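Local coordinates for Alr4995 protein (Nostoc sp., PDB 6LRF) that acts as a bifunctional arginine dihydrolase and ornithine cyclodeaminase, an enzyme pairing a guanidine-modifying (GME) domain with a C-terminal Rossmann-fold region, at residues H168-F173 with A217-N222; L182-A187 with I206-A211; R289-L294 with T328-V333. One frame throughout, in Å; residues are numbered along the deposited sequence.

Contacts 1 and 2 lie side by side in the N-terminal dimethylargininase-like part of the chain, their centres about 10 Å apart, and contact 2 is nested inside the loop that contact 1 closes. Segment 168-173 runs into strand 173-175, the neighbour of strand 181-183, and the two contacts pack on one another where Cys172 O faces Tyr184 N and Cys218 SG meets Ile208 CD1. Contact 3 follows in sequence, within the LOR/SDH conserved region, its centre about 42 Å from those of contacts 1 and 2. It joins strands 280-292 and 329-337 of a different mixed sheet, which also takes in strands 123-125, 132-136 and 155-160. Its nearest atoms stay about 24 Å from contact 2.

Contact 1 of 3, residues H168-F173 with A217-N222; sequences HLDTCF and ACNTVN
Cys218 lays its side chain against the backbone between Thr171 and Phe173, with CB over Phe173 N. Its SG, anti to its own carbonyl carbon, lies 3.5 Å from Cys172 C. Beside it, the Asn219 amide reaches across to the short 3-10 turn 169-171, where ND2 donates to Asp170 O at 2.7 Å. The N-H points fairly straight at the oxygen (157°), and the acceptor lies close to the amide plane, but ND2 stands above the carbonyl plane instead of on a lone pair. Asp170 and Asn219 run side by side, with carboxylate and amide planes almost perpendicular. The other end of the amide is fixed as well, because OD1 accepts from the backbone N of Cys264. Both segments belong to the part related to the guanidine-modifying enzymes, whose members share the pentein alpha/beta-propeller fold: 168-173 leads into strand 173-175, while Asn219 centres an inverse gamma turn just ahead of strand 221-223. On the first of them, Thr171 OG1 turns back to His168 O at 2.6 Å, an oxygen that also accepts from Thr171 N. A water bridges the backbones, donating to Thr171 O and accepting from Cys218 N.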
loop_
_atom_site.group_PDB
_atom_site.type_symbol
_atom_site.label_atom_id
_atom_site.label_comp_id
_atom_site.label_asym_id
_atom_site.label_seq_id
_atom_site.Cartn_x
_atom_site.Cartn_y
_atom_site.Cartn_z
ATOM N N HIS B 168 23.901 -19.318 26.964
ATOM C CA HIS B 168 24.763 -20.480 27.199
ATOM C C HIS B 168 24.078 -21.732 26.677
ATOM O O HIS B 168 22.854 -21.838 26.705
ATOM C CB HIS B 168 25.082 -20.662 28.692
ATOM C CG HIS B 168 26.188 -19.790 29.197
ATOM N ND1 HIS B 168 26.305 -19.435 30.527
ATOM C CD2 HIS B 168 27.243 -19.225 28.562
ATOM C CE1 HIS B 168 27.373 -18.672 30.685
ATOM N NE2 HIS B 168 27.962 -18.530 29.510
ATOM N N LEU B 169 24.875 -22.683 26.223
ATOM C CA LEU B 169 24.356 -23.938 25.706
ATOM C C LEU B 169 23.497 -24.682 26.721
ATOM O O LEU B 169 22.485 -25.283 26.352
ATOM C CB LEU B 169 25.507 -24.830 25.268
ATOM C CG LEU B 169 25.071 -26.129 24.591
ATOM C CD1 LEU B 169 24.193 -25.823 23.335
ATOM C CD2 LEU B 169 26.281 -26.991 24.242
ATOM N N ASP B 170 23.889 -24.637 27.997
ATOM C CA ASP B 170 23.196 -25.415 29.028
ATOM C C ASP B 170 21.859 -24.810 29.457
ATOM O O ASP B 170 21.163 -25.379 30.299
ATOM C CB ASP B 170 24.108 -25.621 30.259
ATOM C CG ASP B 170 24.302 -24.358 31.107
ATOM O OD1 ASP B 170 23.929 -23.242 30.680
ATOM O OD2 ASP B 170 24.866 -24.490 32.228
ATOM N N THR B 171 21.499 -23.665 28.883
ATOM C CA THR B 171 20.174 -23.080 29.135
ATOM C C THR B 171 19.112 -23.577 28.146
ATOM O O THR B 171 17.929 -23.302 28.323
ATOM C CB THR B 171 20.195 -21.541 29.063
ATOM O OG1 THR B 171 20.550 -21.132 27.738
ATOM C CG2 THR B 171 21.194 -20.973 30.044
ATOM N N CYS B 172 19.532 -24.311 27.118
ATOM C CA CYS B 172 18.612 -24.722 26.053
ATOM C C CYS B 172 18.934 -26.100 25.507
ATOM O O CYS B 172 18.380 -26.517 24.485
ATOM C CB CYS B 172 18.636 -23.707 24.905
ATOM S SG CYS B 172 20.307 -23.366 24.190
ATOM N N PHE B 173 19.830 -26.808 26.186
ATOM C CA PHE B 173 20.364 -28.055 25.659
ATOM C C PHE B 173 20.846 -28.930 26.812
ATOM O O PHE B 173 21.578 -28.447 27.683
ATOM C CB PHE B 173 21.500 -27.739 24.691
ATOM C CG PHE B 173 21.965 -28.905 23.882
ATOM C CD1 PHE B 173 22.995 -29.729 24.343
ATOM C CD2 PHE B 173 21.407 -29.155 22.636
ATOM C CE1 PHE B 173 23.443 -30.807 23.586
ATOM C CE2 PHE B 173 21.847 -30.231 21.864
ATOM C CZ PHE B 173 22.869 -31.060 22.341
ATOM N N ALA B 217 13.967 -25.048 31.909
ATOM C CA ALA B 217 13.766 -26.491 31.953
ATOM C C ALA B 217 15.005 -27.265 31.480
ATOM O O ALA B 217 15.301 -28.350 31.986
ATOM C CB ALA B 217 12.544 -26.886 31.109
ATOM N N CYS B 218 15.723 -26.707 30.509
ATOM C CA CYS B 218 16.888 -27.383 29.949
ATOM C C CYS B 218 18.075 -27.330 30.890
ATOM O O CYS B 218 19.014 -28.134 30.778
ATOM C CB CYS B 218 17.266 -26.764 28.611
ATOM S SG CYS B 218 16.127 -27.227 27.319
ATOM N N ASN B 219 18.018 -26.371 31.812
ATOM C CA ASN B 219 19.047 -26.176 32.829
ATOM C C ASN B 219 18.855 -27.163 33.985
ATOM O O ASN B 219 18.605 -26.787 35.127
ATOM C CB ASN B 219 19.013 -24.738 33.330
ATOM C CG ASN B 219 20.372 -24.230 33.720
ATOM O OD1 ASN B 219 20.608 -23.891 34.891
ATOM N ND2 ASN B 219 21.288 -24.173 32.747
ATOM N N THR B 220 19.015 -28.437 33.653
ATOM C CA THR B 220 18.638 -29.543 34.507
ATOM C C THR B 220 19.840 -30.380 34.909
ATOM O O THR B 220 20.703 -30.684 34.072
ATOM C CB THR B 220 17.623 -30.438 33.788
ATOM O OG1 THR B 220 16.328 -29.840 33.881
ATOM C CG2 THR B 220 17.588 -31.836 34.394
ATOM N N VAL B 221 19.901 -30.738 36.191
ATOM C CA VAL B 221 20.913 -31.666 36.683
ATOM C C VAL B 221 20.403 -33.093 36.540
ATOM O O VAL B 221 19.285 -33.411 36.947
ATOM C CB VAL B 221 21.282 -31.366 38.140
ATOM C CG1 VAL B 221 22.358 -32.319 38.624
ATOM C CG2 VAL B 221 21.765 -29.929 38.260
ATOM N N ASN B 222 21.218 -33.941 35.923
ATOM C CA ASN B 222 20.869 -35.332 35.698
ATOM C C ASN B 222 21.742 -36.221 36.560
ATOM O O ASN B 222 22.968 -36.211 36.418
ATOM C CB ASN B 222 21.031 -35.697 34.215
ATOM C CG ASN B 222 20.530 -37.099 33.885
ATOM O OD1 ASN B 222 21.084 -37.781 33.013
ATOM N ND2 ASN B 222 19.471 -37.531 34.572
HETATM O O HOH W 1 15.599 -24.171 29.231
HETATM O O HOH W 2 21.751 -28.397 30.371
#

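Contact 2 of 3, residues L182-A187 with I206-A211; sequences LYYPGA and IAIAEA
Between strands 181-183 and 205-207 the innermost contacts are two backbone hydrogen bonds on successive peptides. Ile208 N donates to Tyr183 O at 3.0 Å, lying in the carbonyl plane, whereas the bond from Tyr183 N to Ile206 O is long, 3.3 Å, and weak. Leu182 and Ile206 pair in parallel register, as do Tyr183 and Ala207. On the face carrying Leu182 and Ile206, Leu182 CD1 presses on Ile208 CG2 at 3.5 Å, tighter than ordinary van der Waals contact, the two side chains crossing at about a right angle. Ile208 holds CG1 in the crowded position between its backbone N and carbonyl carbon (chi1 66°), which puts CG1 against Tyr184 CB. On the face carrying Tyr183 and Ala207, Pro185 CG, just past the strand end, meets Ala207 CB at 3.7 Å, while Pro185 CD sits over the rim of one face of the Tyr183 ring.

This is the pairing within a beta-alpha-beta unit, in which helix 190-199 links the two parallel strands and packs through Asn193 and Ile196 on Tyr183.

Past the strand ends, Tyr184 has CG anti to its backbone N (chi1 174°), directing the ring along 206-211. Ile208 O lies in the ring plane at its edge, 3.3 Å from Tyr184 CD1, and Gly186 N stands over the centre of one face. At the far tip, Tyr184 OH rests 3.4 Å from Glu210 CG, at the start of helix 210-213. The Glu210 carboxylate is tied by a salt bridge to Arg165, and Glu475 of a second subunit brings a like charge close to it. Further out, Leu236 of helix 234-242 touches both Leu182 and Ile208, and Phe166 meets the Tyr184 ring at a slant.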
loop_
_atom_site.group_PDB
_atom_site.type_symbol
_atom_site.label_atom_id
_atom_site.label_comp_id
_atom_site.label_asym_id
_atom_site.label_seq_id
_atom_site.Cartn_x
_atom_site.Cartn_y
_atom_site.Cartn_z
ATOM N N LEU B 182 17.263 -33.396 26.040
ATOM C CA LEU B 182 16.287 -32.381 26.382
ATOM C C LEU B 182 16.773 -31.050 25.835
ATOM O O LEU B 182 17.824 -30.556 26.253
ATOM C CB LEU B 182 16.107 -32.317 27.899
ATOM C CG LEU B 182 15.137 -31.283 28.464
ATOM C CD1 LEU B 182 13.720 -31.792 28.314
ATOM C CD2 LEU B 182 15.465 -30.983 29.927
ATOM N N TYR B 183 16.046 -30.477 24.881
ATOM C CA TYR B 183 16.530 -29.270 24.232
ATOM C C TYR B 183 15.398 -28.432 23.665
ATOM O O TYR B 183 14.276 -28.908 23.493
ATOM C CB TYR B 183 17.548 -29.620 23.129
ATOM C CG TYR B 183 16.977 -30.093 21.808
ATOM C CD1 TYR B 183 17.232 -29.397 20.625
ATOM C CD2 TYR B 183 16.194 -31.233 21.735
ATOM C CE1 TYR B 183 16.717 -29.832 19.401
ATOM C CE2 TYR B 183 15.680 -31.678 20.525
ATOM C CZ TYR B 183 15.938 -30.975 19.364
ATOM O OH TYR B 183 15.414 -31.428 18.175
ATOM N N TYR B 184 15.714 -27.174 23.394
ATOM C CA TYR B 184 14.763 -26.225 22.841
ATOM C C TYR B 184 15.192 -25.772 21.444
ATOM O O TYR B 184 16.006 -24.854 21.317
ATOM C CB TYR B 184 14.633 -25.021 23.768
ATOM C CG TYR B 184 13.782 -23.913 23.202
ATOM C CD1 TYR B 184 12.447 -24.136 22.884
ATOM C CD2 TYR B 184 14.306 -22.646 22.993
ATOM C CE1 TYR B 184 11.657 -23.123 22.368
ATOM C CE2 TYR B 184 13.525 -21.628 22.479
ATOM C CZ TYR B 184 12.201 -21.874 22.170
ATOM O OH TYR B 184 11.415 -20.870 21.656
ATOM N N PRO B 185 14.631 -26.404 20.395
ATOM C CA PRO B 185 15.065 -26.208 19.001
ATOM C C PRO B 185 15.109 -24.748 18.544
ATOM O O PRO B 185 15.902 -24.417 17.662
ATOM C CB PRO B 185 14.013 -26.988 18.195
ATOM C CG PRO B 185 13.527 -28.043 19.144
ATOM C CD PRO B 185 13.504 -27.354 20.488
ATOM N N GLY B 186 14.298 -23.889 19.144
ATOM C CA GLY B 186 14.273 -22.489 18.753
ATOM C C GLY B 186 15.517 -21.718 19.153
ATOM O O GLY B 186 15.718 -20.573 18.739
ATOM N N ALA B 187 16.365 -22.335 19.967
ATOM C CA ALA B 187 17.583 -21.666 20.410
ATOM C C ALA B 187 18.714 -21.792 19.393
ATOM O O ALA B 187 19.716 -21.100 19.509
ATOM C CB ALA B 187 18.031 -22.217 21.771
ATOM N N ILE B 206 13.646 -34.968 23.128
ATOM C CA ILE B 206 12.573 -34.355 23.884
ATOM C C ILE B 206 12.608 -32.852 23.661
ATOM O O ILE B 206 13.189 -32.110 24.458
ATOM C CB ILE B 206 12.684 -34.662 25.391
ATOM C CG1 ILE B 206 12.911 -36.162 25.608
ATOM C CG2 ILE B 206 11.454 -34.138 26.141
ATOM C CD1 ILE B 206 13.208 -36.548 27.051
ATOM N N ALA B 207 12.008 -32.408 22.558
ATOM C CA ALA B 207 11.950 -30.982 22.256
ATOM C C ALA B 207 10.902 -30.319 23.136
ATOM O O ALA B 207 9.796 -30.828 23.272
ATOM C CB ALA B 207 11.650 -30.751 20.786
ATOM N N ILE B 208 11.250 -29.192 23.747
ATOM C CA ILE B 208 10.356 -28.568 24.721
ATOM C C ILE B 208 9.766 -27.255 24.237
ATOM O O ILE B 208 10.334 -26.585 23.378
ATOM C CB ILE B 208 11.069 -28.303 26.062
ATOM C CG1 ILE B 208 12.178 -27.263 25.881
ATOM C CG2 ILE B 208 11.615 -29.597 26.628
ATOM C CD1 ILE B 208 12.673 -26.669 27.175
ATOM N N ALA B 209 8.615 -26.912 24.816
ATOM C CA ALA B 209 7.899 -25.671 24.538
ATOM C C ALA B 209 8.656 -24.471 25.074
ATOM O O ALA B 209 9.448 -24.604 26.002
ATOM C CB ALA B 209 6.507 -25.725 25.146
ATOM N N GLU B 210 8.404 -23.299 24.491
ATOM C CA GLU B 210 9.045 -22.066 24.936
ATOM C C GLU B 210 8.670 -21.730 26.378
ATOM O O GLU B 210 9.446 -21.099 27.098
ATOM C CB GLU B 210 8.677 -20.901 24.014
ATOM C CG GLU B 210 9.509 -19.636 24.252
ATOM C CD GLU B 210 9.229 -18.525 23.239
ATOM O OE1 GLU B 210 8.066 -18.402 22.786
ATOM O OE2 GLU B 210 10.177 -17.772 22.897
ATOM N N ALA B 211 7.488 -22.160 26.800
ATOM C CA ALA B 211 7.043 -21.921 28.167
ATOM C C ALA B 211 7.990 -22.578 29.165
ATOM O O ALA B 211 8.420 -21.943 30.129
ATOM C CB ALA B 211 5.626 -22.433 28.362
#

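Contact 3 of 3, residues R289-L294 with T328-V333; sequences RIEGHL and TSAAEV
Glu291 OE2 is gripped by two nitrogens of one guanidinium: Arg289 NH2, at 3.0 Å, and Arg289 NE come side-on to its anti lone pair, both near the guanidinium plane. Arg289 reaches this position with an extended chain, CG anti to the backbone N (chi1 -176°). Its remaining terminal nitrogen, NH1, turns to the neighbouring strand and forms a salt bridge with Glu332 OE2 at 3.0 Å. The hydrogen bond in that bridge is weak, bent to 128°; OE2 approaches at the guanidinium edge, with the two planes 63° apart. Ala330 CB supports one face of the guanidinium, 3.5 Å from Arg289 NH2, and also touches Glu291 CG.

Beneath this network, strands 280-292 and 329-337 form an antiparallel ladder. Ile290 and Ala331 are a hydrogen-bonded pair with two nearly straight bonds, and Gly292 pairs likewise with Ser329, where Ser329 N lies only 2.5 Å from Gly292 O. Gly292 takes backbone angles that a residue with a side chain could hardly adopt, because its first carbon would run into the carbonyl oxygen before it. On the face opposite the charges, Ala331 CB touches both Leu294 CD1 and Ile290 CG2, and Phe319 of strand 313-320 packs beside it.

Glu332 OE1 has a second partner in Asn318, so its carboxylate is held from both neighbouring strands. Arg289 is set between two carboxylates, so the charges probably stabilise one another and favour ionised glutamates.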
loop_
_atom_site.group_PDB
_atom_site.type_symbol
_atom_site.label_atom_id
_atom_site.label_comp_id
_atom_site.label_asym_id
_atom_site.label_seq_id
_atom_site.Cartn_x
_atom_site.Cartn_y
_atom_site.Cartn_z
ATOM N N ARG B 289 42.200 -12.828 1.432
ATOM C CA ARG B 289 42.693 -11.465 1.261
ATOM C C ARG B 289 41.643 -10.638 0.517
ATOM O O ARG B 289 40.994 -11.131 -0.407
ATOM C CB ARG B 289 44.030 -11.477 0.515
ATOM C CG ARG B 289 44.712 -10.130 0.355
ATOM C CD ARG B 289 46.088 -10.319 -0.268
ATOM N NE ARG B 289 46.678 -9.066 -0.726
ATOM C CZ ARG B 289 47.396 -8.257 0.047
ATOM N NH1 ARG B 289 47.598 -8.572 1.326
ATOM N NH2 ARG B 289 47.908 -7.135 -0.454
ATOM N N ILE B 290 41.449 -9.394 0.948
ATOM C CA ILE B 290 40.527 -8.478 0.274
ATOM C C ILE B 290 41.252 -7.148 0.031
ATOM O O ILE B 290 41.934 -6.645 0.917
ATOM C CB ILE B 290 39.229 -8.279 1.094
ATOM C CG1 ILE B 290 38.291 -7.303 0.396
ATOM C CG2 ILE B 290 39.525 -7.815 2.510
ATOM C CD1 ILE B 290 37.641 -7.895 -0.832
ATOM N N GLU B 291 41.147 -6.621 -1.190
ATOM C CA GLU B 291 41.809 -5.375 -1.584
ATOM C C GLU B 291 40.820 -4.357 -2.163
ATOM O O GLU B 291 39.821 -4.726 -2.781
ATOM C CB GLU B 291 42.892 -5.639 -2.630
ATOM C CG GLU B 291 44.205 -6.194 -2.120
ATOM C CD GLU B 291 45.276 -6.239 -3.222
ATOM O OE1 GLU B 291 44.988 -5.772 -4.347
ATOM O OE2 GLU B 291 46.405 -6.724 -2.962
ATOM N N GLY B 292 41.121 -3.071 -2.003
ATOM C CA GLY B 292 40.268 -2.031 -2.560
ATOM C C GLY B 292 40.184 -0.819 -1.661
ATOM O O GLY B 292 41.097 -0.566 -0.868
ATOM N N HIS B 293 39.104 -0.055 -1.791
ATOM C CA HIS B 293 38.867 1.085 -0.907
ATOM C C HIS B 293 38.054 0.598 0.290
ATOM O O HIS B 293 36.860 0.862 0.412
ATOM C CB HIS B 293 38.152 2.217 -1.651
ATOM C CG HIS B 293 38.879 2.684 -2.875
ATOM N ND1 HIS B 293 38.360 2.545 -4.145
ATOM C CD2 HIS B 293 40.093 3.265 -3.026
ATOM C CE1 HIS B 293 39.218 3.036 -5.024
ATOM N NE2 HIS B 293 40.281 3.472 -4.372
ATOM N N LEU B 294 38.721 -0.124 1.173
ATOM C CA LEU B 294 38.023 -0.989 2.110
ATOM C C LEU B 294 37.214 -0.213 3.137
ATOM O O LEU B 294 36.093 -0.591 3.462
ATOM C CB LEU B 294 39.023 -1.903 2.808
ATOM C CG LEU B 294 39.813 -2.849 1.897
ATOM C CD1 LEU B 294 40.683 -3.808 2.725
ATOM C CD2 LEU B 294 38.885 -3.620 0.966
ATOM N N THR B 328 44.571 2.064 -2.845
ATOM C CA THR B 328 43.891 0.855 -2.428
ATOM C C THR B 328 44.399 0.467 -1.037
ATOM O O THR B 328 45.514 0.814 -0.642
ATOM C CB THR B 328 44.096 -0.283 -3.438
ATOM O OG1 THR B 328 45.465 -0.315 -3.824
ATOM C CG2 THR B 328 43.266 -0.025 -4.687
ATOM N N SER B 329 43.535 -0.181 -0.275
ATOM C CA SER B 329 43.907 -0.754 1.007
ATOM C C SER B 329 43.798 -2.264 0.873
ATOM O O SER B 329 43.184 -2.760 -0.078
ATOM C CB SER B 329 43.007 -0.230 2.131
ATOM O OG SER B 329 43.335 1.111 2.443
ATOM N N ALA B 330 44.417 -2.995 1.795
ATOM C CA ALA B 330 44.363 -4.457 1.762
ATOM C C ALA B 330 44.198 -4.999 3.165
ATOM O O ALA B 330 44.792 -4.489 4.108
ATOM C CB ALA B 330 45.618 -5.035 1.117
ATOM N N ALA B 331 43.393 -6.044 3.306
ATOM C CA ALA B 331 43.245 -6.693 4.601
ATOM C C ALA B 331 43.353 -8.219 4.466
ATOM O O ALA B 331 42.960 -8.800 3.454
ATOM C CB ALA B 331 41.925 -6.294 5.245
ATOM N N GLU B 332 43.920 -8.866 5.479
ATOM C CA GLU B 332 43.946 -10.320 5.516
ATOM C C GLU B 332 43.103 -10.753 6.692
ATOM O O GLU B 332 43.227 -10.224 7.797
ATOM C CB GLU B 332 45.373 -10.854 5.595
ATOM C CG GLU B 332 46.011 -10.951 4.204
ATOM C CD GLU B 332 47.527 -11.122 4.219
ATOM O OE1 GLU B 332 48.086 -11.495 5.276
ATOM O OE2 GLU B 332 48.157 -10.880 3.160
ATOM N N VAL B 333 42.200 -11.683 6.426
ATOM C CA VAL B 333 41.185 -12.066 7.399
ATOM C C VAL B 333 41.173 -13.587 7.548
ATOM O O VAL B 333 41.112 -14.309 6.556
ATOM C CB VAL B 333 39.779 -11.561 6.968
ATOM C CG1 VAL B 333 38.710 -12.006 7.948
ATOM C CG2 VAL B 333 39.769 -10.025 6.839
#